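Local coordinates for 16S rRNA processing protein (Pseudomonas aeruginosa, PDB 2F1L), which is probably an accessory factor in the final step of 30S ribosomal subunit assembly, needed for efficient processing of 16S rRNA, at residues His73-Ala78 against Arg180-Ala185; Glu61-Glu66 against Thr94-Cys99; Val38-Phe41 against Asn47-Asp50; Leu121-Ile124 against Leu130-Val133; Lys82-Asp85 against Glu89-Thr92. One frame throughout, in Å; residues are numbered along the deposited sequence.

Contact 1. Residues His73-Ala78 against Arg180-Ala185; sequences HGKVLA and RVDWDA
Lys75 NZ is gripped by three oxygens: it donates to Asp182 OD2, to the backbone oxygen of Gln167 and to a glycerol probably taken up from the crystallisation liquor. The first of these is the salt bridge that joins the two segments, with Lys75 NZ 2.7 Å from Asp182 OD2. The ammonium group arrives on the anti lone pair of OD2, the side turned away from the other carboxylate oxygen. Bends at the last three torsions fold the lysine chain beside the acid, so that the aliphatic part also lies close, Lys75 CD being 3.6 Å from Asp182 OD2. Asp182 reaches back with its CG anti to the backbone N (chi1 -175°). The lysine sits in a type II' turn from His73 to Val76, the tight end of a beta hairpin made by strands 61-73 and 76-81. His73 N bonds to Val76 O at 2.8 Å, and the return bond from Val76 N to His73 O is weak. Gly74 holds the first corner of this turn with a positive phi of 74°. The hairpin belongs to the RimM N-terminal domain, whereas Asp182 follows strand 178-181 of the PRC barrel domain, so the ion pair ties one domain to the other across a surface contact. Phe187 of the second subunit packs on both Lys75 and Val76.

Contact 2. Residues Glu61-Glu66 against Thr94-Cys99; sequences EIRQAE and TGYEIC
In the curled antiparallel sheet of the RimM N-terminal domain, strand 53-58 pairs with both 61-73 and 97-101, and Tyr96 reaches over this intervening strand to Glu61 and Arg63. As modelled, the phenol donates to the carboxylate at the edge of the tyrosine ring, near its plane, while the carboxylate itself stands almost perpendicular to the ring (85°). Tyr96 OH to Glu61 OE2 is modelled at 2.3 Å, shorter than a sound hydrogen bond, so both the length and the strength of the bond are doubtful. Glu61 gets there with CG anti to the backbone N (chi1 167°) and a bend at the next torsion. Leu56 of the bridged strand packs on Tyr96, and Arg58 makes a cation-pi contact with its ring. Arg63, extended from CG to NE, presents the edge of its guanidinium to the hydroxyl, its plane 89° from that of the ring. The nearest of its atoms is the methylene CD, 3.5 Å from Tyr96 OH.

Contact 3. Residues Val38-Phe41 against Asn47-Asp50; sequences VYSF and NLLD
Tyr39 meets Leu48 through its backbone, Tyr39 O lying 4.2 Å from Leu48 CD2, while its side chain leaves the strand on the other side. There the flat ring stacks with Phe187 of the second subunit, whose terminal OXT is hydrogen-bonded to the hydroxyl at the ring's outer edge. Phe41 likewise leaves the strand away from the 3-10 segment and packs on Val145 of the second subunit. Strand 35-40 of the N-terminal domain sheet is thus two-sided, with aromatic residues reaching the partner chain and Val38 and Ser40 facing the buried Leu48 of the 3-10 turn. That turn, 47-50, is held internally by Asp50 N bonding to Asn47 O at 2.9 Å. Leu48 projects from it with CG anti to the backbone N (chi1 178°), which carries the side chain to the strand. Its CB lies 3.7 Å from Ser40 OG, a hydroxyl hydrogen-bonded to Thr42 OG1 and Leu45 O. Since Leu48 N bonds to the same Thr42 OG1, the serine and the turn share an anchor. The CD2 branch settles over the strand, 3.8 Å from Ser40 CB, and makes its shortest approach to Val38, with Leu48 CD2 at 3.4 Å from Val38 CG1.

Contact 4. Residues Leu121-Ile124 against Leu130-Val133; sequences LKVI and LLGV
Val123 is gripped by two main-chain hydrogen bonds from strand 130-133, forming part of the antiparallel hairpin of strands 122-125 and 130-138 in the PRC barrel domain. Val123 N donates to Gly132 O at 2.8 Å, nearly straight at 163°. Leu131 N donates to Val123 O, also at 2.8 Å, more bent at 150°. The acceptor and donor come from different residues because Leu131 and Gly132 together face Val123, between the non-hydrogen-bonded pairs Lys122-Val133 and Ile124-Leu130: a beta bulge. Weaker CA-H...O contacts add to the backbone grip, the closest being Val133 CA to Leu121 O at 3.1 Å. Apolar packing runs on two sides. With its CG anti to the backbone N (chi1 174°), Leu130 lays CD1 across the other strand, 3.8 Å from Lys122 CB. The same methyl is 4.0 Å from Ile124 CG1. Val123 CG1 in turn meets Leu131 CD1 at 3.9 Å, and Val181 of the adjoining strand 178-181 packs on this valine. The chemistry implies that register is fixed by the main chain, while contacts between side chains across the hairpin are made by carbon atoms alone, on both sides.

Contact 5. Residues Lys82-Asp85 against Glu89-Thr92; sequences KGLD and EART
Leu84 has the largest buried area here, and a single methyl, CD1, makes its contacts with Glu89 and Ala90 of helix 87-91. Its CG is anti to the backbone N (chi1 -180°), which extends the side chain from the loop toward the helix even though the leucine backbone itself stays well apart, with the nearest CA atoms, those of Leu84 and Ala90, at 6.6 Å. Ala90 receives the methyl at its backbone and its side chain together: Leu84 CD1 is 3.6 Å from Ala90 N and 4.2 Å from Ala90 CB. Glu89 contributes its aliphatic stem, crossing the leucine at about a right angle, with Glu89 CG 3.5 Å from Leu84 CD1. That part of the evidence is less firm, since the glutamate was modelled in two conformers. The carbonyl of Glu89 is well used, accepting from Thr92 N at 3.0 Å. A second donor, Thr92 OG1, reaches Glu89 O at 2.6 Å in the carbonyl plane, so the threonine side chain folds back on the Glu89 carbonyl. The amide of Glu89 is engaged too, donating to Asp86 OD2 just before the helix. Val36 of strand 35-40 packs on both Leu84 and Ala90, and Val29 of strand 29-30 also touches Ala90, so the short helix and the loop after strand 76-81 are seated together against the N-terminal domain sheet.

Contacts 3 and 5 are buried and mainly apolar, each turning on one leucine, Leu48 from the 3-10 turn and Leu84 from a loop, whereas contact 1 is a surface ion pair. Contacts 2 and 4 are partly buried: the first turns on a tyrosine hydroxyl set, doubtfully close, against a carboxylate, the second on main-chain pairing. Contacts 2 and 3, and residues 73-78 of contact 1, share the N-terminal domain sheet: Leu77 N probably bonds to Val38 O, and Ile98 CD1 packs on Val38 CG1. Contact 5 joins contact 2 through a probable bond from Lys82 N to Glu66 O. Contact 4 lies in the other domain and meets contact 1 where Val181 N probably bonds to Ile124 O.

Contact 1. Residues His73-Ala78 against Arg180-Ala185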
loop_
_atom_site.group_PDB
_atom_site.type_symbol
_atom_site.label_atom_id
_atom_site.label_comp_id
_atom_site.label_asym_id
_atom_site.label_seq_id
_atom_site.Cartn_x
_atom_site.Cartn_y
_atom_site.Cartn_z
ATOM N N HIS A 73 -5.748 14.574 -8.614
ATOM C CA HIS A 73 -7.182 14.677 -8.474
ATOM C C HIS A 73 -7.638 13.395 -7.754
ATOM O O HIS A 73 -7.806 12.361 -8.357
ATOM C CB HIS A 73 -7.841 14.788 -9.844
ATOM C CG HIS A 73 -7.570 16.080 -10.551
ATOM N ND1 HIS A 73 -8.215 17.262 -10.224
ATOM C CD2 HIS A 73 -6.771 16.368 -11.611
ATOM C CE1 HIS A 73 -7.807 18.228 -11.038
ATOM N NE2 HIS A 73 -6.930 17.717 -11.888
ATOM N N GLY A 74 -7.781 13.447 -6.444
ATOM C CA GLY A 74 -8.054 12.252 -5.675
ATOM C C GLY A 74 -6.787 11.446 -5.612
ATOM O O GLY A 74 -5.758 11.933 -5.110
ATOM N N LYS A 75 -6.837 10.251 -6.184
ATOM C CA LYS A 75 -5.665 9.391 -6.194
ATOM C C LYS A 75 -5.128 9.169 -7.606
ATOM O O LYS A 75 -4.223 8.413 -7.786
ATOM C CB LYS A 75 -5.985 8.074 -5.513
ATOM C CG LYS A 75 -6.328 8.213 -4.017
ATOM C CD LYS A 75 -5.098 8.417 -3.177
ATOM C CE LYS A 75 -4.382 7.108 -2.865
ATOM N NZ LYS A 75 -5.286 6.196 -2.068
ATOM N N VAL A 76 -5.662 9.843 -8.612
ATOM C CA VAL A 76 -4.998 9.856 -9.919
ATOM C C VAL A 76 -4.376 11.197 -10.160
ATOM O O VAL A 76 -4.703 12.164 -9.462
ATOM C CB VAL A 76 -5.961 9.636 -11.075
ATOM C CG1 VAL A 76 -6.595 8.227 -10.989
ATOM C CG2 VAL A 76 -7.044 10.747 -11.116
ATOM N N LEU A 77 -3.526 11.281 -11.180
ATOM C CA LEU A 77 -2.891 12.522 -11.507
ATOM C C LEU A 77 -3.340 13.025 -12.865
ATOM O O LEU A 77 -3.675 12.223 -13.732
ATOM C CB LEU A 77 -1.399 12.339 -11.570
ATOM C CG LEU A 77 -0.650 12.351 -10.249
ATOM C CD1 LEU A 77 -0.888 11.048 -9.536
ATOM C CD2 LEU A 77 0.865 12.507 -10.503
ATOM N N ALA A 78 -3.291 14.346 -13.050
ATOM C CA ALA A 78 -3.355 14.976 -14.381
ATOM C C ALA A 78 -2.016 15.639 -14.679
ATOM O O ALA A 78 -1.439 16.342 -13.842
ATOM C CB ALA A 78 -4.487 16.001 -14.465
ATOM N N ARG A 180 0.452 14.696 3.809
ATOM C CA ARG A 180 -0.926 14.458 3.443
ATOM C C ARG A 180 -1.049 12.976 3.125
ATOM O O ARG A 180 -0.233 12.439 2.358
ATOM C CB ARG A 180 -1.308 15.291 2.271
ATOM C CG ARG A 180 -2.617 14.940 1.652
ATOM C CD ARG A 180 -3.793 15.449 2.433
ATOM N NE ARG A 180 -3.990 16.871 2.208
ATOM C CZ ARG A 180 -4.873 17.632 2.854
ATOM N NH1 ARG A 180 -5.680 17.112 3.754
ATOM N NH2 ARG A 180 -4.949 18.932 2.584
ATOM N N VAL A 181 -2.077 12.343 3.724
ATOM C CA VAL A 181 -2.321 10.915 3.608
ATOM C C VAL A 181 -3.742 10.635 3.254
ATOM O O VAL A 181 -4.626 11.476 3.447
ATOM C CB VAL A 181 -2.000 10.131 4.884
ATOM C CG1 VAL A 181 -0.540 10.377 5.271
ATOM C CG2 VAL A 181 -2.935 10.518 6.008
ATOM N N ASP A 182 -3.934 9.455 2.662
ATOM C CA ASP A 182 -5.248 8.929 2.423
ATOM C C ASP A 182 -5.373 7.757 3.336
ATOM O O ASP A 182 -4.660 6.764 3.183
ATOM C CB ASP A 182 -5.425 8.502 0.968
ATOM C CG ASP A 182 -6.834 8.058 0.666
ATOM O OD1 ASP A 182 -7.785 8.494 1.350
ATOM O OD2 ASP A 182 -6.993 7.320 -0.315
ATOM N N TRP A 183 -6.225 7.922 4.325
ATOM C CA TRP A 183 -6.393 6.957 5.399
ATOM C C TRP A 183 -7.731 7.196 6.084
ATOM O O TRP A 183 -8.136 8.327 6.281
ATOM C CB TRP A 183 -5.254 7.048 6.427
ATOM C CG TRP A 183 -5.170 5.816 7.282
ATOM C CD1 TRP A 183 -5.542 5.695 8.577
ATOM C CD2 TRP A 183 -4.736 4.516 6.864
ATOM N NE1 TRP A 183 -5.339 4.412 9.002
ATOM C CE2 TRP A 183 -4.862 3.668 7.958
ATOM C CE3 TRP A 183 -4.237 3.998 5.661
ATOM C CZ2 TRP A 183 -4.507 2.341 7.905
ATOM C CZ3 TRP A 183 -3.881 2.700 5.606
ATOM C CH2 TRP A 183 -4.009 1.870 6.725
ATOM N N ASP A 184 -8.408 6.112 6.430
ATOM C CA ASP A 184 -9.685 6.186 7.102
ATOM C C ASP A 184 -9.399 6.307 8.606
ATOM O O ASP A 184 -8.790 5.425 9.223
ATOM C CB ASP A 184 -10.468 4.931 6.754
ATOM C CG ASP A 184 -11.750 4.825 7.489
ATOM O OD1 ASP A 184 -11.986 5.633 8.416
ATOM O OD2 ASP A 184 -12.518 3.904 7.146
ATOM N N ALA A 185 -9.811 7.426 9.198
ATOM C CA ALA A 185 -9.519 7.661 10.597
ATOM C C ALA A 185 -10.308 6.701 11.485
ATOM O O ALA A 185 -9.818 6.332 12.560
ATOM C CB ALA A 185 -9.785 9.075 10.972
#

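Contact 2. Residues Glu61-Glu66 against Thr94-Cys99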
loop_
_atom_site.group_PDB
_atom_site.type_symbol
_atom_site.label_atom_id
_atom_site.label_comp_id
_atom_site.label_asym_id
_atom_site.label_seq_id
_atom_site.Cartn_x
_atom_site.Cartn_y
_atom_site.Cartn_z
ATOM N N GLU A 61 7.549 -0.004 -28.077
ATOM C CA GLU A 61 7.774 1.246 -28.781
ATOM C C GLU A 61 8.154 2.267 -27.689
ATOM O O GLU A 61 7.364 2.507 -26.765
ATOM C CB GLU A 61 6.490 1.620 -29.515
ATOM C CG GLU A 61 6.409 3.014 -30.067
ATOM C CD GLU A 61 4.974 3.572 -30.074
ATOM O OE1 GLU A 61 3.968 2.789 -30.212
ATOM O OE2 GLU A 61 4.889 4.820 -29.937
ATOM N N ILE A 62 9.382 2.794 -27.763
ATOM C CA ILE A 62 9.902 3.789 -26.802
ATOM C C ILE A 62 9.720 5.195 -27.336
ATOM O O ILE A 62 9.541 5.369 -28.511
ATOM C CB ILE A 62 11.371 3.532 -26.494
ATOM C CG1 ILE A 62 11.471 2.245 -25.677
ATOM C CG2 ILE A 62 12.021 4.701 -25.728
ATOM N N ARG A 63 9.714 6.194 -26.459
ATOM C CA ARG A 63 9.375 7.580 -26.833
ATOM C C ARG A 63 9.565 8.511 -25.625
ATOM O O ARG A 63 9.380 8.088 -24.485
ATOM C CB ARG A 63 7.938 7.625 -27.363
ATOM C CG ARG A 63 7.297 8.984 -27.326
ATOM C CD ARG A 63 5.852 8.956 -27.830
ATOM N NE ARG A 63 5.521 10.261 -28.398
ATOM C CZ ARG A 63 4.461 10.532 -29.157
ATOM N NH1 ARG A 63 3.548 9.607 -29.460
ATOM N NH2 ARG A 63 4.311 11.763 -29.605
ATOM N N GLN A 64 9.931 9.762 -25.880
ATOM C CA GLN A 64 10.356 10.710 -24.845
ATOM C C GLN A 64 9.341 11.794 -24.666
ATOM O O GLN A 64 8.799 12.263 -25.640
ATOM C CB GLN A 64 11.667 11.383 -25.247
ATOM C CG GLN A 64 12.844 10.434 -25.359
ATOM C CD GLN A 64 13.081 9.656 -24.067
ATOM O OE1 GLN A 64 12.922 10.199 -22.959
ATOM N NE2 GLN A 64 13.437 8.373 -24.198
ATOM N N ALA A 65 9.093 12.204 -23.426
ATOM C CA ALA A 65 8.168 13.295 -23.149
ATOM C C ALA A 65 8.648 14.137 -21.976
ATOM O O ALA A 65 9.368 13.641 -21.111
ATOM C CB ALA A 65 6.818 12.751 -22.874
ATOM N N GLU A 66 8.266 15.419 -21.979
ATOM C CA GLU A 66 8.605 16.371 -20.907
ATOM C C GLU A 66 7.374 16.819 -20.152
ATOM O O GLU A 66 6.432 17.338 -20.744
ATOM C CB GLU A 66 9.282 17.622 -21.464
ATOM C CG GLU A 66 10.611 17.304 -22.108
ATOM C CD GLU A 66 11.657 18.393 -21.920
ATOM O OE1 GLU A 66 12.245 18.530 -20.801
ATOM O OE2 GLU A 66 11.888 19.084 -22.924
ATOM N N THR A 94 -2.530 7.165 -24.570
ATOM C CA THR A 94 -3.105 6.164 -23.665
ATOM C C THR A 94 -2.340 4.842 -23.760
ATOM O O THR A 94 -2.040 4.396 -24.829
ATOM C CB THR A 94 -4.613 5.972 -23.966
ATOM O OG1 THR A 94 -5.358 7.089 -23.426
ATOM C CG2 THR A 94 -5.147 4.672 -23.383
ATOM N N GLY A 95 -1.983 4.231 -22.635
ATOM C CA GLY A 95 -1.304 2.942 -22.660
ATOM C C GLY A 95 0.207 3.038 -22.580
ATOM O O GLY A 95 0.869 2.019 -22.565
ATOM N N TYR A 96 0.764 4.248 -22.526
ATOM C CA TYR A 96 2.212 4.422 -22.343
ATOM C C TYR A 96 2.603 4.312 -20.886
ATOM O O TYR A 96 2.078 5.011 -20.022
ATOM C CB TYR A 96 2.664 5.796 -22.811
ATOM C CG TYR A 96 2.986 5.873 -24.281
ATOM C CD1 TYR A 96 3.985 5.105 -24.832
ATOM C CD2 TYR A 96 2.326 6.753 -25.111
ATOM C CE1 TYR A 96 4.292 5.182 -26.171
ATOM C CE2 TYR A 96 2.632 6.827 -26.456
ATOM C CZ TYR A 96 3.607 6.042 -26.968
ATOM O OH TYR A 96 3.905 6.118 -28.293
ATOM N N GLU A 97 3.536 3.426 -20.606
ATOM C CA GLU A 97 4.163 3.384 -19.303
ATOM C C GLU A 97 5.084 4.569 -19.205
ATOM O O GLU A 97 5.764 4.916 -20.176
ATOM C CB GLU A 97 4.978 2.120 -19.160
ATOM C CG GLU A 97 4.130 0.874 -19.172
ATOM C CD GLU A 97 4.945 -0.393 -19.143
ATOM O OE1 GLU A 97 6.144 -0.353 -19.552
ATOM O OE2 GLU A 97 4.364 -1.429 -18.721
ATOM N N ILE A 98 5.104 5.196 -18.038
ATOM C CA ILE A 98 6.011 6.311 -17.779
ATOM C C ILE A 98 7.222 5.720 -17.097
ATOM O O ILE A 98 7.083 5.206 -15.993
ATOM C CB ILE A 98 5.392 7.334 -16.820
ATOM C CG1 ILE A 98 4.054 7.852 -17.361
ATOM C CG2 ILE A 98 6.407 8.482 -16.565
ATOM C CD1 ILE A 98 3.169 8.468 -16.360
ATOM N N CYS A 99 8.387 5.769 -17.747
ATOM C CA CYS A 99 9.607 5.107 -17.254
ATOM C C CYS A 99 10.739 6.072 -16.973
ATOM O O CYS A 99 10.770 7.181 -17.504
ATOM C CB CYS A 99 10.138 4.099 -18.272
ATOM S SG CYS A 99 8.999 2.843 -18.731
#

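Contact 3. Residues Val38-Phe41 against Asn47-Asp50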
loop_
_atom_site.group_PDB
_atom_site.type_symbol
_atom_site.label_atom_id
_atom_site.label_comp_id
_atom_site.label_asym_id
_atom_site.label_seq_id
_atom_site.Cartn_x
_atom_site.Cartn_y
_atom_site.Cartn_z
ATOM N N VAL A 38 -3.129 9.842 -15.361
ATOM C CA VAL A 38 -1.935 9.086 -15.069
ATOM C C VAL A 38 -2.124 8.405 -13.724
ATOM O O VAL A 38 -2.547 9.036 -12.760
ATOM C CB VAL A 38 -0.716 10.044 -15.026
ATOM C CG1 VAL A 38 0.451 9.423 -14.340
ATOM C CG2 VAL A 38 -0.312 10.423 -16.450
ATOM N N TYR A 39 -1.862 7.105 -13.669
ATOM C CA TYR A 39 -1.738 6.454 -12.396
ATOM C C TYR A 39 -0.265 6.596 -11.976
ATOM O O TYR A 39 0.644 6.513 -12.823
ATOM C CB TYR A 39 -2.140 4.977 -12.476
ATOM C CG TYR A 39 -3.618 4.666 -12.674
ATOM C CD1 TYR A 39 -4.599 5.383 -12.040
ATOM C CD2 TYR A 39 -4.012 3.569 -13.434
ATOM C CE1 TYR A 39 -5.949 5.046 -12.184
ATOM C CE2 TYR A 39 -5.344 3.227 -13.584
ATOM C CZ TYR A 39 -6.314 3.978 -12.963
ATOM O OH TYR A 39 -7.654 3.667 -13.121
ATOM N N SER A 40 -0.019 6.837 -10.690
ATOM C CA SER A 40 1.360 6.946 -10.198
ATOM C C SER A 40 1.752 5.748 -9.364
ATOM O O SER A 40 0.968 5.308 -8.562
ATOM C CB SER A 40 1.517 8.182 -9.341
ATOM O OG SER A 40 2.724 8.121 -8.623
ATOM N N PHE A 41 2.973 5.263 -9.521
ATOM C CA PHE A 41 3.478 4.117 -8.758
ATOM C C PHE A 41 4.557 4.500 -7.730
ATOM O O PHE A 41 5.261 3.621 -7.130
ATOM C CB PHE A 41 4.027 3.054 -9.741
ATOM C CG PHE A 41 3.039 2.635 -10.810
ATOM C CD1 PHE A 41 1.681 2.515 -10.518
ATOM C CD2 PHE A 41 3.472 2.312 -12.088
ATOM C CE1 PHE A 41 0.769 2.155 -11.503
ATOM C CE2 PHE A 41 2.564 1.949 -13.093
ATOM C CZ PHE A 41 1.218 1.858 -12.793
ATOM N N ASN A 47 5.127 12.068 -6.078
ATOM C CA ASN A 47 6.512 12.113 -6.371
ATOM C C ASN A 47 6.794 11.957 -7.844
ATOM O O ASN A 47 7.766 12.464 -8.350
ATOM C CB ASN A 47 7.189 11.005 -5.584
ATOM C CG ASN A 47 8.675 11.060 -5.699
ATOM O OD1 ASN A 47 9.257 12.087 -5.421
ATOM N ND2 ASN A 47 9.302 9.966 -6.146
ATOM N N LEU A 48 5.914 11.256 -8.540
ATOM C CA LEU A 48 5.948 11.224 -9.989
ATOM C C LEU A 48 6.135 12.612 -10.619
ATOM O O LEU A 48 6.810 12.743 -11.621
ATOM C CB LEU A 48 4.664 10.579 -10.503
ATOM C CG LEU A 48 4.484 10.494 -12.022
ATOM C CD1 LEU A 48 5.613 9.729 -12.598
ATOM C CD2 LEU A 48 3.244 9.808 -12.372
ATOM N N LEU A 49 5.539 13.643 -10.041
ATOM C CA LEU A 49 5.571 15.023 -10.618
ATOM C C LEU A 49 6.954 15.661 -10.505
ATOM O O LEU A 49 7.231 16.687 -11.127
ATOM C CB LEU A 49 4.526 15.931 -9.954
ATOM C CG LEU A 49 3.051 15.453 -10.069
ATOM C CD1 LEU A 49 2.071 16.368 -9.329
ATOM C CD2 LEU A 49 2.631 15.308 -11.538
ATOM N N ASP A 50 7.823 15.027 -9.736
ATOM C CA ASP A 50 9.213 15.448 -9.623
ATOM C C ASP A 50 10.136 14.968 -10.749
ATOM O O ASP A 50 11.311 15.301 -10.761
ATOM C CB ASP A 50 9.796 14.949 -8.277
ATOM C CG ASP A 50 9.153 15.625 -7.069
ATOM O OD1 ASP A 50 8.562 16.710 -7.234
ATOM O OD2 ASP A 50 9.223 15.061 -5.969
#

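Contact 4. Residues Leu121-Ile124 against Leu130-Val133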
loop_
_atom_site.group_PDB
_atom_site.type_symbol
_atom_site.label_atom_id
_atom_site.label_comp_id
_atom_site.label_asym_id
_atom_site.label_seq_id
_atom_site.Cartn_x
_atom_site.Cartn_y
_atom_site.Cartn_z
ATOM N N LEU A 121 6.608 14.882 11.745
ATOM C CA LEU A 121 5.698 15.425 10.738
ATOM C C LEU A 121 4.269 15.268 11.191
ATOM O O LEU A 121 3.892 14.220 11.762
ATOM C CB LEU A 121 5.863 14.723 9.408
ATOM C CG LEU A 121 7.144 14.990 8.618
ATOM C CD1 LEU A 121 7.105 14.216 7.341
ATOM C CD2 LEU A 121 7.283 16.450 8.337
ATOM N N LYS A 122 3.485 16.318 10.951
ATOM C CA LYS A 122 2.059 16.296 11.199
ATOM C C LYS A 122 1.421 15.472 10.088
ATOM O O LYS A 122 1.740 15.638 8.922
ATOM C CB LYS A 122 1.492 17.713 11.203
ATOM C CG LYS A 122 2.028 18.633 12.314
ATOM C CD LYS A 122 1.863 20.148 11.917
ATOM C CE LYS A 122 2.987 21.124 12.432
ATOM N NZ LYS A 122 3.456 22.038 11.289
ATOM N N VAL A 123 0.508 14.592 10.449
ATOM C CA VAL A 123 -0.151 13.695 9.503
ATOM C C VAL A 123 -1.606 14.122 9.346
ATOM O O VAL A 123 -2.349 14.134 10.290
ATOM C CB VAL A 123 -0.088 12.261 10.033
ATOM C CG1 VAL A 123 -0.966 11.303 9.191
ATOM C CG2 VAL A 123 1.356 11.815 10.085
ATOM N N ILE A 124 -2.001 14.472 8.141
ATOM C CA ILE A 124 -3.305 15.057 7.867
ATOM C C ILE A 124 -3.977 14.328 6.711
ATOM O O ILE A 124 -3.346 14.164 5.668
ATOM C CB ILE A 124 -3.131 16.510 7.501
ATOM C CG1 ILE A 124 -2.476 17.266 8.680
ATOM C CG2 ILE A 124 -4.475 17.148 7.142
ATOM C CD1 ILE A 124 -1.827 18.522 8.256
ATOM N N LEU A 130 -6.246 16.361 11.339
ATOM C CA LEU A 130 -4.926 16.057 11.872
ATOM C C LEU A 130 -5.042 14.799 12.682
ATOM O O LEU A 130 -5.683 14.788 13.728
ATOM C CB LEU A 130 -4.428 17.186 12.780
ATOM C CG LEU A 130 -3.110 16.918 13.532
ATOM C CD1 LEU A 130 -1.934 16.735 12.592
ATOM C CD2 LEU A 130 -2.811 18.032 14.470
ATOM N N LEU A 131 -4.415 13.737 12.197
ATOM C CA LEU A 131 -4.375 12.465 12.906
ATOM C C LEU A 131 -3.307 12.443 13.970
ATOM O O LEU A 131 -3.366 11.641 14.882
ATOM C CB LEU A 131 -4.065 11.345 11.932
ATOM C CG LEU A 131 -4.919 11.252 10.662
ATOM C CD1 LEU A 131 -4.573 9.984 9.857
ATOM C CD2 LEU A 131 -6.400 11.264 10.996
ATOM N N GLY A 132 -2.289 13.281 13.852
ATOM C CA GLY A 132 -1.221 13.220 14.838
ATOM C C GLY A 132 0.122 13.513 14.233
ATOM O O GLY A 132 0.183 14.058 13.152
ATOM N N VAL A 133 1.183 13.181 14.960
ATOM C CA VAL A 133 2.550 13.334 14.466
ATOM C C VAL A 133 3.188 11.966 14.380
ATOM O O VAL A 133 2.893 11.090 15.174
ATOM C CB VAL A 133 3.467 14.238 15.380
ATOM C CG1 VAL A 133 3.114 15.710 15.266
ATOM C CG2 VAL A 133 3.389 13.842 16.800
#

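Contact 5. Residues Lys82-Asp85 against Glu89-Thr92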
loop_
_atom_site.group_PDB
_atom_site.type_symbol
_atom_site.label_atom_id
_atom_site.label_comp_id
_atom_site.label_asym_id
_atom_site.label_seq_id
_atom_site.Cartn_x
_atom_site.Cartn_y
_atom_site.Cartn_z
ATOM N N LYS A 82 4.815 18.714 -22.623
ATOM C CA LYS A 82 5.209 19.829 -23.465
ATOM C C LYS A 82 4.755 19.534 -24.870
ATOM O O LYS A 82 4.957 18.441 -25.362
ATOM C CB LYS A 82 6.720 20.085 -23.420
ATOM C CG LYS A 82 7.104 21.352 -24.149
ATOM C CD LYS A 82 8.537 21.767 -23.915
ATOM C CE LYS A 82 8.853 22.946 -24.795
ATOM N NZ LYS A 82 10.312 23.042 -25.050
ATOM N N GLY A 83 4.089 20.506 -25.480
ATOM C CA GLY A 83 3.629 20.397 -26.863
ATOM C C GLY A 83 2.459 19.460 -27.114
ATOM O O GLY A 83 2.160 19.153 -28.268
ATOM N N LEU A 84 1.798 19.013 -26.054
ATOM C CA LEU A 84 0.580 18.200 -26.167
ATOM C C LEU A 84 -0.575 19.092 -25.703
ATOM O O LEU A 84 -0.842 19.220 -24.504
ATOM C CB LEU A 84 0.721 16.920 -25.316
ATOM C CG LEU A 84 -0.405 15.902 -25.267
ATOM C CD1 LEU A 84 -0.727 15.435 -26.651
ATOM C CD2 LEU A 84 -0.030 14.719 -24.445
ATOM N N ASP A 85 -1.241 19.730 -26.662
ATOM C CA ASP A 85 -2.208 20.796 -26.365
ATOM C C ASP A 85 -3.659 20.590 -26.780
ATOM O O ASP A 85 -4.428 21.538 -26.755
ATOM C CB ASP A 85 -1.687 22.103 -26.933
ATOM C CG ASP A 85 -0.296 22.405 -26.451
ATOM O OD1 ASP A 85 -0.051 22.356 -25.228
ATOM O OD2 ASP A 85 0.566 22.684 -27.291
ATOM N N GLU A 89 -5.001 14.671 -29.671
ATOM C CA GLU A 89 -3.647 14.126 -29.679
ATOM C C GLU A 89 -3.382 13.332 -28.370
ATOM O O GLU A 89 -2.769 12.251 -28.398
ATOM C CB GLU A 89 -2.615 15.234 -29.889
ATOM C CG GLU A 89 -1.169 14.745 -30.008
ATOM C CD GLU A 89 -0.901 13.925 -31.248
ATOM O OE1 GLU A 89 -1.235 14.390 -32.375
ATOM O OE2 GLU A 89 -0.334 12.819 -31.086
ATOM N N ALA A 90 -3.882 13.839 -27.240
ATOM C CA ALA A 90 -3.659 13.208 -25.960
ATOM C C ALA A 90 -4.168 11.755 -25.872
ATOM O O ALA A 90 -3.544 10.937 -25.168
ATOM C CB ALA A 90 -4.227 14.037 -24.867
ATOM N N ARG A 91 -5.273 11.446 -26.567
ATOM C CA ARG A 91 -5.836 10.114 -26.567
ATOM C C ARG A 91 -4.783 9.135 -27.010
ATOM O O ARG A 91 -4.735 8.028 -26.511
ATOM C CB ARG A 91 -6.968 9.992 -27.571
ATOM C CG ARG A 91 -8.261 10.486 -27.116
ATOM C CD ARG A 91 -9.368 10.263 -28.200
ATOM N NE ARG A 91 -10.338 11.344 -28.097
ATOM C CZ ARG A 91 -11.334 11.360 -27.215
ATOM N NH1 ARG A 91 -12.182 12.414 -27.151
ATOM N NH2 ARG A 91 -11.484 10.319 -26.389
ATOM N N THR A 92 -3.955 9.542 -27.966
ATOM C CA THR A 92 -2.959 8.660 -28.527
ATOM C C THR A 92 -1.853 8.342 -27.564
ATOM O O THR A 92 -1.082 7.469 -27.843
ATOM C CB THR A 92 -2.327 9.237 -29.812
ATOM O OG1 THR A 92 -1.483 10.321 -29.479
ATOM C CG2 THR A 92 -3.409 9.745 -30.762
#